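Local atomic coordinates of RNA polymerase II subunit B1 CTD phosphatase RTR1 (Saccharomyces cerevisiae, PDB entry 5C2Y), a protein that dephosphorylates serine in the C-terminal heptapeptide repeats of RNA polymerase II and regulates the polymerase as the phosphorylation pattern of those repeats changes. Residues A[44-49]-A[75-80]; A[122-127]-A[162-167]. All coordinates share one frame; numbering follows the deposited sequence.

From the N terminus, the chain runs through helix 28-42 into the loop 44-49, continues through helices 50-56 and 62-74, and returns in the loop 75-80, where contact 1 closes this largely helical excursion. Cys78 in that loop is a zinc ligand. Only later does the chain enter helix 119-129, which opens contact 2; a mostly non-helical excursion brings it back at the start of helix 163-170. The two closures thus follow one another in series, neither enclosing nor crossing the other. Tyr80 of contact 1 joins them: its ring packs on Cys124 and Ser125, and its hydroxyl probably hydrogen-bonds to Glu164, which ties the zinc-binding loop to both helices.

Contact 1 (A[44-49]-A[75-80]); sequences DSECKD and NKRCGY. With ZN (zinc ion), chain C.
A loop of the predicted RTR1-type zinc finger, 75-80, which leaves helix 62-74 and carries a zinc ligand, meets the loop 44-49 that leads into helix 50-56. Asn75 is the first residue beyond helical geometry, and its side chain, with CG anti to the carbonyl carbon, is directed at Asp44. Asp44 OD1 lies 3.0 Å from Asn75 CB; the carboxylate and amide planes stand 61° apart. Asn75 ND2 is turned to its own helix instead, giving its hydrogen to Glu71 O. Lys76, at positive phi, is the C-prime residue of a Schellman motif that closes the helix, and its side chain leads away from 44-49. The chain reversal brings Arg77 to the middle of the contact. Bent at chi3 (66°), its side chain lays CD and the guanidinium along the backbone of Asp44 and Ser45. Asp44 O sits over one face of the guanidinium, with Ser45 N above that same face, so the carbonyl oxygen meets the planar group from above and the angles are too poor for a hydrogen bond. Two acids flank the guanidinium at longer range: Asp44 OD1 is 4.4 Å from Arg77 NH1, and Glu46 OE1, near the guanidinium plane at its edge, is beyond salt-bridge distance too. Their fields probably favour the charged arginine. Cys78 takes no part in the contact with 44-49 and binds the metal instead: its SG, anti to the backbone N (chi1 -174°), lies 2.4 Å from ZN and joins Cys83, Cys117 and His121 in the zinc site. At Tyr80 the loop reaches helix 119-129, where the phenol ring meets that of His121 and Tyr80 OH is hydrogen-bonded to Glu164 OE1.

Contact 2 (A[122-127]-A[162-167]); sequences FRCSQF and LFEELL
Helix 119-129 of the zinc finger region, which also carries the zinc ligand His121, packs here against the first turn of helix 163-170. Phe127, with CG anti to the backbone N (chi1 -171°), extends to that turn and lays one ring face against the Phe163 backbone. Phe163 CA stands 3.8 Å from the centroid of the Phe127 ring, a CH-pi contact, while Phe163 CB rests against Phe127 CG at 3.6 Å. The two rings lie obliquely, planes 36° apart. At the far end of the Phe127 ring, CZ touches Leu166 CD1 at 3.5 Å, one turn further on. This is a helix-helix crossing in which the short axes approach to 10.1 Å at 110°, with Leu162 as N-cap residue of the second helix. Phe163 in turn puts one edge of its ring against Arg123 and Cys124. Cys124 SG comes to that edge, 3.9 Å from Phe163 CD2, in a sulfur-aromatic contact. Arg123 runs its CB, CD and NH1 alongside the same ring near CE2 and CZ. Bent at chi2, Glu164 brings its carboxylate beside that sulfur, with OE2 3.6 Å from Cys124 SG, while Glu164 OE1 is held by Tyr80 OH.

Contact 1 (A[44-49]-A[75-80])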
ATOM      1  N   ASP A  44      -3.677  -5.453  -9.818  1.00 38.74           N
ATOM      2  CA  ASP A  44      -5.012  -5.579 -10.385  1.00 39.47           C
ATOM      3  C   ASP A  44      -5.993  -6.141  -9.381  1.00 41.45           C
ATOM      4  O   ASP A  44      -7.176  -6.274  -9.675  1.00 48.25           O
ATOM      5  CB  ASP A  44      -4.994  -6.466 -11.617  1.00 40.25           C
ATOM      6  CG  ASP A  44      -6.016  -6.036 -12.646  1.00 50.93           C
ATOM      7  OD1 ASP A  44      -6.069  -4.830 -12.970  1.00 49.20           O
ATOM      8  OD2 ASP A  44      -6.778  -6.897 -13.135  1.00 65.17           O
ATOM      9  N   SER A  45      -5.491  -6.485  -8.203  1.00 33.97           N
ATOM     10  CA  SER A  45      -6.316  -7.017  -7.145  1.00 33.16           C
ATOM     11  C   SER A  45      -6.016  -6.250  -5.867  1.00 41.77           C
ATOM     12  O   SER A  45      -5.138  -5.388  -5.834  1.00 39.47           O
ATOM     13  CB  SER A  45      -6.078  -8.518  -6.962  1.00 40.51           C
ATOM     14  OG  SER A  45      -4.728  -8.807  -6.641  1.00 43.46           O
ATOM     15  N   GLU A  46      -6.751  -6.556  -4.813  1.00 41.46           N
ATOM     16  CA  GLU A  46      -6.692  -5.742  -3.623  1.00 39.49           C
ATOM     17  C   GLU A  46      -6.252  -6.558  -2.404  1.00 39.47           C
ATOM     18  O   GLU A  46      -6.283  -7.792  -2.415  1.00 37.33           O
ATOM     19  CB  GLU A  46      -8.060  -5.098  -3.386  1.00 37.77           C
ATOM     20  CG  GLU A  46      -9.165  -6.128  -3.367  1.00 46.52           C
ATOM     21  CD  GLU A  46     -10.537  -5.554  -3.023  1.00 53.84           C
ATOM     22  OE1 GLU A  46     -11.326  -5.297  -3.963  1.00 54.39           O
ATOM     23  OE2 GLU A  46     -10.828  -5.372  -1.814  1.00 52.19           O
ATOM     24  N   CYS A  47      -5.820  -5.857  -1.363  1.00 34.79           N
ATOM     25  CA  CYS A  47      -5.557  -6.482  -0.081  1.00 33.03           C
ATOM     26  C   CYS A  47      -6.811  -7.039   0.531  1.00 34.67           C
ATOM     27  O   CYS A  47      -7.865  -6.390   0.512  1.00 36.77           O
ATOM     28  CB  CYS A  47      -4.962  -5.487   0.898  1.00 32.47           C
ATOM     29  SG  CYS A  47      -3.231  -5.281   0.745  1.00 38.98           S
ATOM     30  N   LYS A  48      -6.685  -8.221   1.119  1.00 34.36           N
ATOM     31  CA  LYS A  48      -7.795  -8.844   1.822  1.00 37.28           C
ATOM     32  C   LYS A  48      -8.234  -7.954   3.002  1.00 34.41           C
ATOM     33  O   LYS A  48      -9.419  -7.779   3.249  1.00 31.45           O
ATOM     34  CB  LYS A  48      -7.392 -10.258   2.276  1.00 35.74           C
ATOM     35  CG  LYS A  48      -8.448 -11.034   3.041  1.00 35.98           C
ATOM     36  CD  LYS A  48      -9.620 -11.421   2.166  1.00 42.04           C
ATOM     37  CE  LYS A  48     -10.688 -12.150   2.967  1.00 46.72           C
ATOM     38  NZ  LYS A  48     -12.064 -11.956   2.418  1.00 51.77           N
ATOM     39  N   ASP A  49      -7.272  -7.338   3.680  1.00 31.83           N
ATOM     40  CA  ASP A  49      -7.559  -6.657   4.926  1.00 30.78           C
ATOM     41  C   ASP A  49      -6.429  -5.748   5.424  1.00 34.10           C
ATOM     42  O   ASP A  49      -5.342  -5.701   4.849  1.00 35.51           O
ATOM     43  CB  ASP A  49      -7.863  -7.692   5.994  1.00 32.83           C
ATOM     44  CG  ASP A  49      -6.754  -8.716   6.135  1.00 35.73           C
ATOM     45  OD1 ASP A  49      -5.616  -8.453   5.672  1.00 32.65           O
ATOM     46  OD2 ASP A  49      -7.015  -9.781   6.733  1.00 41.51           O
ATOM     47  N   ASN A  75      -4.227   0.034 -14.342  1.00 32.27           N
ATOM     48  CA  ASN A  75      -5.191  -1.041 -14.397  1.00 33.14           C
ATOM     49  C   ASN A  75      -6.561  -0.584 -13.940  1.00 32.88           C
ATOM     50  O   ASN A  75      -7.371  -1.400 -13.495  1.00 32.13           O
ATOM     51  CB  ASN A  75      -4.747  -2.204 -13.525  1.00 36.27           C
ATOM     52  CG  ASN A  75      -3.516  -2.894 -14.055  1.00 36.73           C
ATOM     53  OD1 ASN A  75      -3.613  -3.847 -14.828  1.00 43.10           O
ATOM     54  ND2 ASN A  75      -2.352  -2.444 -13.617  1.00 33.45           N
ATOM     55  N   LYS A  76      -6.799   0.722 -14.017  1.00 31.15           N
ATOM     56  CA  LYS A  76      -8.100   1.296 -13.689  1.00 32.68           C
ATOM     57  C   LYS A  76      -8.582   0.963 -12.278  1.00 31.90           C
ATOM     58  O   LYS A  76      -9.742   0.594 -12.109  1.00 30.29           O
ATOM     59  CB  LYS A  76      -9.152   0.822 -14.700  1.00 32.94           C
ATOM     60  CG  LYS A  76      -8.842   1.154 -16.150  1.00 35.41           C
ATOM     61  CD  LYS A  76      -9.768   0.365 -17.066  1.00 44.19           C
ATOM     62  CE  LYS A  76      -9.648   0.788 -18.535  1.00 54.75           C
ATOM     63  NZ  LYS A  76     -10.444  -0.085 -19.468  1.00 48.82           N
ATOM     64  N   ARG A  77      -7.707   1.084 -11.273  1.00 32.67           N
ATOM     65  CA  ARG A  77      -8.087   0.809  -9.882  1.00 29.11           C
ATOM     66  C   ARG A  77      -7.720   1.952  -8.959  1.00 28.41           C
ATOM     67  O   ARG A  77      -6.723   2.624  -9.180  1.00 31.43           O
ATOM     68  CB  ARG A  77      -7.429  -0.469  -9.385  1.00 26.57           C
ATOM     69  CG  ARG A  77      -7.557  -1.608 -10.354  1.00 33.04           C
ATOM     70  CD  ARG A  77      -7.205  -2.909  -9.699  1.00 37.79           C
ATOM     71  NE  ARG A  77      -8.173  -3.229  -8.661  1.00 48.04           N
ATOM     72  CZ  ARG A  77      -9.170  -4.097  -8.808  1.00 50.95           C
ATOM     73  NH1 ARG A  77      -9.317  -4.756  -9.955  1.00 42.51           N
ATOM     74  NH2 ARG A  77     -10.007  -4.315  -7.799  1.00 49.54           N
ATOM     75  N   CYS A  78      -8.542   2.183  -7.939  1.00 30.70           N
ATOM     76  CA  CYS A  78      -8.229   3.142  -6.872  1.00 25.08           C
ATOM     77  C   CYS A  78      -6.803   2.928  -6.361  1.00 26.44           C
ATOM     78  O   CYS A  78      -6.333   1.801  -6.243  1.00 30.68           O
ATOM     79  CB  CYS A  78      -9.236   2.991  -5.733  1.00 25.53           C
ATOM     80  SG  CYS A  78      -9.124   4.202  -4.405  1.00 25.98           S
ATOM     81  N   GLY A  79      -6.091   4.004  -6.078  1.00 30.96           N
ATOM     82  CA  GLY A  79      -4.694   3.867  -5.702  1.00 24.01           C
ATOM     83  C   GLY A  79      -4.467   3.071  -4.434  1.00 27.78           C
ATOM     84  O   GLY A  79      -3.447   2.381  -4.303  1.00 30.91           O
ATOM     85  N   TYR A  80      -5.417   3.157  -3.499  1.00 25.99           N
ATOM     86  CA  TYR A  80      -5.284   2.531  -2.184  1.00 24.84           C
ATOM     87  C   TYR A  80      -5.452   1.021  -2.313  1.00 24.89           C
ATOM     88  O   TYR A  80      -6.451   0.566  -2.866  1.00 29.08           O
ATOM     89  CB  TYR A  80      -6.327   3.121  -1.231  1.00 24.63           C
ATOM     90  CG  TYR A  80      -6.145   2.845   0.258  1.00 21.06           C
ATOM     91  CD1 TYR A  80      -4.918   3.016   0.879  1.00 21.58           C
ATOM     92  CD2 TYR A  80      -7.223   2.477   1.045  1.00 23.26           C
ATOM     93  CE1 TYR A  80      -4.767   2.808   2.234  1.00 20.77           C
ATOM     94  CE2 TYR A  80      -7.084   2.259   2.394  1.00 24.46           C
ATOM     95  CZ  TYR A  80      -5.857   2.427   2.983  1.00 24.66           C
ATOM     96  OH  TYR A  80      -5.732   2.211   4.335  1.00 27.78           O
TER
HETATM   97 ZN    ZN C 301     -11.093   3.556  -3.262  1.00 37.93          ZN

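Contact 2 (A[122-127]-A[162-167])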
ATOM      1  N   PHE A 122      -7.805   8.731  -0.916  1.00 27.55           N
ATOM      2  CA  PHE A 122      -6.594   9.528  -1.116  1.00 24.38           C
ATOM      3  C   PHE A 122      -5.848   9.723   0.199  1.00 24.39           C
ATOM      4  O   PHE A 122      -4.631   9.560   0.265  1.00 25.52           O
ATOM      5  CB  PHE A 122      -6.916  10.900  -1.724  1.00 26.18           C
ATOM      6  CG  PHE A 122      -5.832  11.917  -1.506  1.00 22.64           C
ATOM      7  CD1 PHE A 122      -4.629  11.819  -2.165  1.00 26.11           C
ATOM      8  CD2 PHE A 122      -5.999  12.946  -0.600  1.00 30.46           C
ATOM      9  CE1 PHE A 122      -3.610  12.749  -1.941  1.00 33.19           C
ATOM     10  CE2 PHE A 122      -4.984  13.877  -0.367  1.00 28.78           C
ATOM     11  CZ  PHE A 122      -3.790  13.774  -1.036  1.00 27.48           C
ATOM     12  N   ARG A 123      -6.590  10.089   1.242  1.00 26.35           N
ATOM     13  CA  ARG A 123      -6.036  10.301   2.580  1.00 23.29           C
ATOM     14  C   ARG A 123      -5.462   9.044   3.201  1.00 23.73           C
ATOM     15  O   ARG A 123      -4.363   9.063   3.747  1.00 25.32           O
ATOM     16  CB  ARG A 123      -7.100  10.828   3.507  1.00 25.61           C
ATOM     17  CG  ARG A 123      -7.777  12.075   3.033  1.00 25.40           C
ATOM     18  CD  ARG A 123      -8.874  12.399   4.013  1.00 26.34           C
ATOM     19  NE  ARG A 123      -8.979  13.831   4.222  1.00 34.05           N
ATOM     20  CZ  ARG A 123      -9.367  14.404   5.356  1.00 38.42           C
ATOM     21  NH1 ARG A 123      -9.704  13.660   6.404  1.00 31.68           N
ATOM     22  NH2 ARG A 123      -9.426  15.737   5.427  1.00 38.41           N
ATOM     23  N   CYS A 124      -6.233   7.964   3.164  1.00 21.87           N
ATOM     24  CA  CYS A 124      -5.748   6.684   3.638  1.00 23.75           C
ATOM     25  C   CYS A 124      -4.444   6.287   2.934  1.00 23.97           C
ATOM     26  O   CYS A 124      -3.487   5.840   3.573  1.00 24.59           O
ATOM     27  CB  CYS A 124      -6.818   5.605   3.440  1.00 28.27           C
ATOM     28  SG  CYS A 124      -8.204   5.753   4.576  1.00 35.28           S
ATOM     29  N   SER A 125      -4.399   6.466   1.622  1.00 24.30           N
ATOM     30  CA  SER A 125      -3.232   6.076   0.849  1.00 23.02           C
ATOM     31  C   SER A 125      -2.021   6.914   1.207  1.00 24.19           C
ATOM     32  O   SER A 125      -0.898   6.410   1.227  1.00 29.49           O
ATOM     33  CB  SER A 125      -3.516   6.198  -0.643  1.00 24.39           C
ATOM     34  OG  SER A 125      -2.414   5.753  -1.411  1.00 25.39           O
ATOM     35  N   GLN A 126      -2.240   8.189   1.486  1.00 17.83           N
ATOM     36  CA  GLN A 126      -1.126   9.097   1.719  1.00 22.50           C
ATOM     37  C   GLN A 126      -0.637   9.018   3.166  1.00 24.19           C
ATOM     38  O   GLN A 126       0.564   9.095   3.433  1.00 26.68           O
ATOM     39  CB  GLN A 126      -1.538  10.524   1.339  1.00 25.65           C
ATOM     40  CG  GLN A 126      -0.581  11.606   1.773  1.00 29.69           C
ATOM     41  CD  GLN A 126      -0.705  12.860   0.933  1.00 38.90           C
ATOM     42  OE1 GLN A 126      -1.309  13.850   1.350  1.00 44.88           O
ATOM     43  NE2 GLN A 126      -0.123  12.827  -0.261  1.00 43.99           N
ATOM     44  N   PHE A 127      -1.581   8.870   4.092  1.00 24.21           N
ATOM     45  CA  PHE A 127      -1.317   8.610   5.504  1.00 20.05           C
ATOM     46  C   PHE A 127      -0.435   7.376   5.663  1.00 23.87           C
ATOM     47  O   PHE A 127       0.522   7.358   6.444  1.00 27.90           O
ATOM     48  CB  PHE A 127      -2.648   8.425   6.219  1.00 23.38           C
ATOM     49  CG  PHE A 127      -2.553   8.359   7.714  1.00 28.00           C
ATOM     50  CD1 PHE A 127      -2.362   7.140   8.365  1.00 26.86           C
ATOM     51  CD2 PHE A 127      -2.699   9.511   8.480  1.00 27.26           C
ATOM     52  CE1 PHE A 127      -2.295   7.080   9.753  1.00 27.53           C
ATOM     53  CE2 PHE A 127      -2.643   9.457   9.866  1.00 29.79           C
ATOM     54  CZ  PHE A 127      -2.445   8.243  10.504  1.00 29.48           C
ATOM     55  N   LEU A 162      -2.831   2.592  10.133  1.00 30.62           N
ATOM     56  CA  LEU A 162      -3.715   3.008   9.054  1.00 32.21           C
ATOM     57  C   LEU A 162      -4.548   4.194   9.497  1.00 30.10           C
ATOM     58  O   LEU A 162      -4.845   4.340  10.677  1.00 30.63           O
ATOM     59  CB  LEU A 162      -4.629   1.862   8.606  1.00 35.13           C
ATOM     60  CG  LEU A 162      -3.937   0.585   8.147  1.00 30.36           C
ATOM     61  CD1 LEU A 162      -4.895  -0.231   7.317  1.00 30.79           C
ATOM     62  CD2 LEU A 162      -2.682   0.918   7.365  1.00 29.94           C
ATOM     63  N   PHE A 163      -4.930   5.038   8.544  1.00 30.77           N
ATOM     64  CA  PHE A 163      -5.685   6.234   8.872  1.00 28.38           C
ATOM     65  C   PHE A 163      -6.966   5.806   9.539  1.00 30.43           C
ATOM     66  O   PHE A 163      -7.369   6.370  10.561  1.00 35.65           O
ATOM     67  CB  PHE A 163      -5.958   7.069   7.627  1.00 25.64           C
ATOM     68  CG  PHE A 163      -6.711   8.339   7.893  1.00 26.05           C
ATOM     69  CD1 PHE A 163      -6.482   9.076   9.033  1.00 28.97           C
ATOM     70  CD2 PHE A 163      -7.631   8.818   6.975  1.00 28.10           C
ATOM     71  CE1 PHE A 163      -7.178  10.253   9.257  1.00 28.31           C
ATOM     72  CE2 PHE A 163      -8.320   9.990   7.196  1.00 22.78           C
ATOM     73  CZ  PHE A 163      -8.093  10.704   8.332  1.00 23.71           C
ATOM     74  N   GLU A 164      -7.581   4.767   8.995  1.00 28.42           N
ATOM     75  CA  GLU A 164      -8.879   4.356   9.496  1.00 29.91           C
ATOM     76  C   GLU A 164      -8.761   3.676  10.860  1.00 30.94           C
ATOM     77  O   GLU A 164      -9.759   3.478  11.527  1.00 35.73           O
ATOM     78  CB  GLU A 164      -9.597   3.457   8.472  1.00 33.18           C
ATOM     79  CG  GLU A 164      -8.806   2.270   7.970  1.00 36.49           C
ATOM     80  CD  GLU A 164      -7.852   2.589   6.820  1.00 33.49           C
ATOM     81  OE1 GLU A 164      -8.022   2.008   5.722  1.00 30.06           O
ATOM     82  OE2 GLU A 164      -6.913   3.389   7.031  1.00 34.99           O
ATOM     83  N   GLU A 165      -7.545   3.363  11.300  1.00 34.45           N
ATOM     84  CA  GLU A 165      -7.341   2.917  12.677  1.00 29.01           C
ATOM     85  C   GLU A 165      -7.446   4.094  13.630  1.00 34.22           C
ATOM     86  O   GLU A 165      -7.919   3.950  14.749  1.00 38.28           O
ATOM     87  CB  GLU A 165      -5.983   2.243  12.862  1.00 29.72           C
ATOM     88  CG  GLU A 165      -5.807   0.958  12.093  1.00 32.74           C
ATOM     89  CD  GLU A 165      -4.455   0.277  12.348  1.00 35.88           C
ATOM     90  OE1 GLU A 165      -3.520   0.942  12.825  1.00 34.01           O
ATOM     91  OE2 GLU A 165      -4.325  -0.930  12.049  1.00 41.28           O
ATOM     92  N   LEU A 166      -6.987   5.266  13.203  1.00 32.49           N
ATOM     93  CA  LEU A 166      -7.086   6.434  14.070  1.00 31.62           C
ATOM     94  C   LEU A 166      -8.526   6.948  14.141  1.00 31.94           C
ATOM     95  O   LEU A 166      -9.020   7.283  15.207  1.00 37.50           O
ATOM     96  CB  LEU A 166      -6.141   7.549  13.607  1.00 30.84           C
ATOM     97  CG  LEU A 166      -4.642   7.346  13.874  1.00 33.08           C
ATOM     98  CD1 LEU A 166      -3.916   8.655  13.675  1.00 31.59           C
ATOM     99  CD2 LEU A 166      -4.325   6.758  15.250  1.00 30.52           C
ATOM    100  N   LEU A 167      -9.199   7.017  13.002  1.00 33.26           N
ATOM    101  CA  LEU A 167     -10.603   7.390  12.982  1.00 31.41           C
ATOM    102  C   LEU A 167     -11.444   6.569  13.953  1.00 36.39           C
ATOM    103  O   LEU A 167     -12.184   7.120  14.767  1.00 34.02           O
ATOM    104  CB  LEU A 167     -11.154   7.227  11.574  1.00 30.91           C
ATOM    105  CG  LEU A 167     -10.502   8.144  10.553  1.00 30.00           C
ATOM    106  CD1 LEU A 167     -11.326   8.094   9.295  1.00 32.76           C
ATOM    107  CD2 LEU A 167     -10.408   9.569  11.094  1.00 25.06           C
TER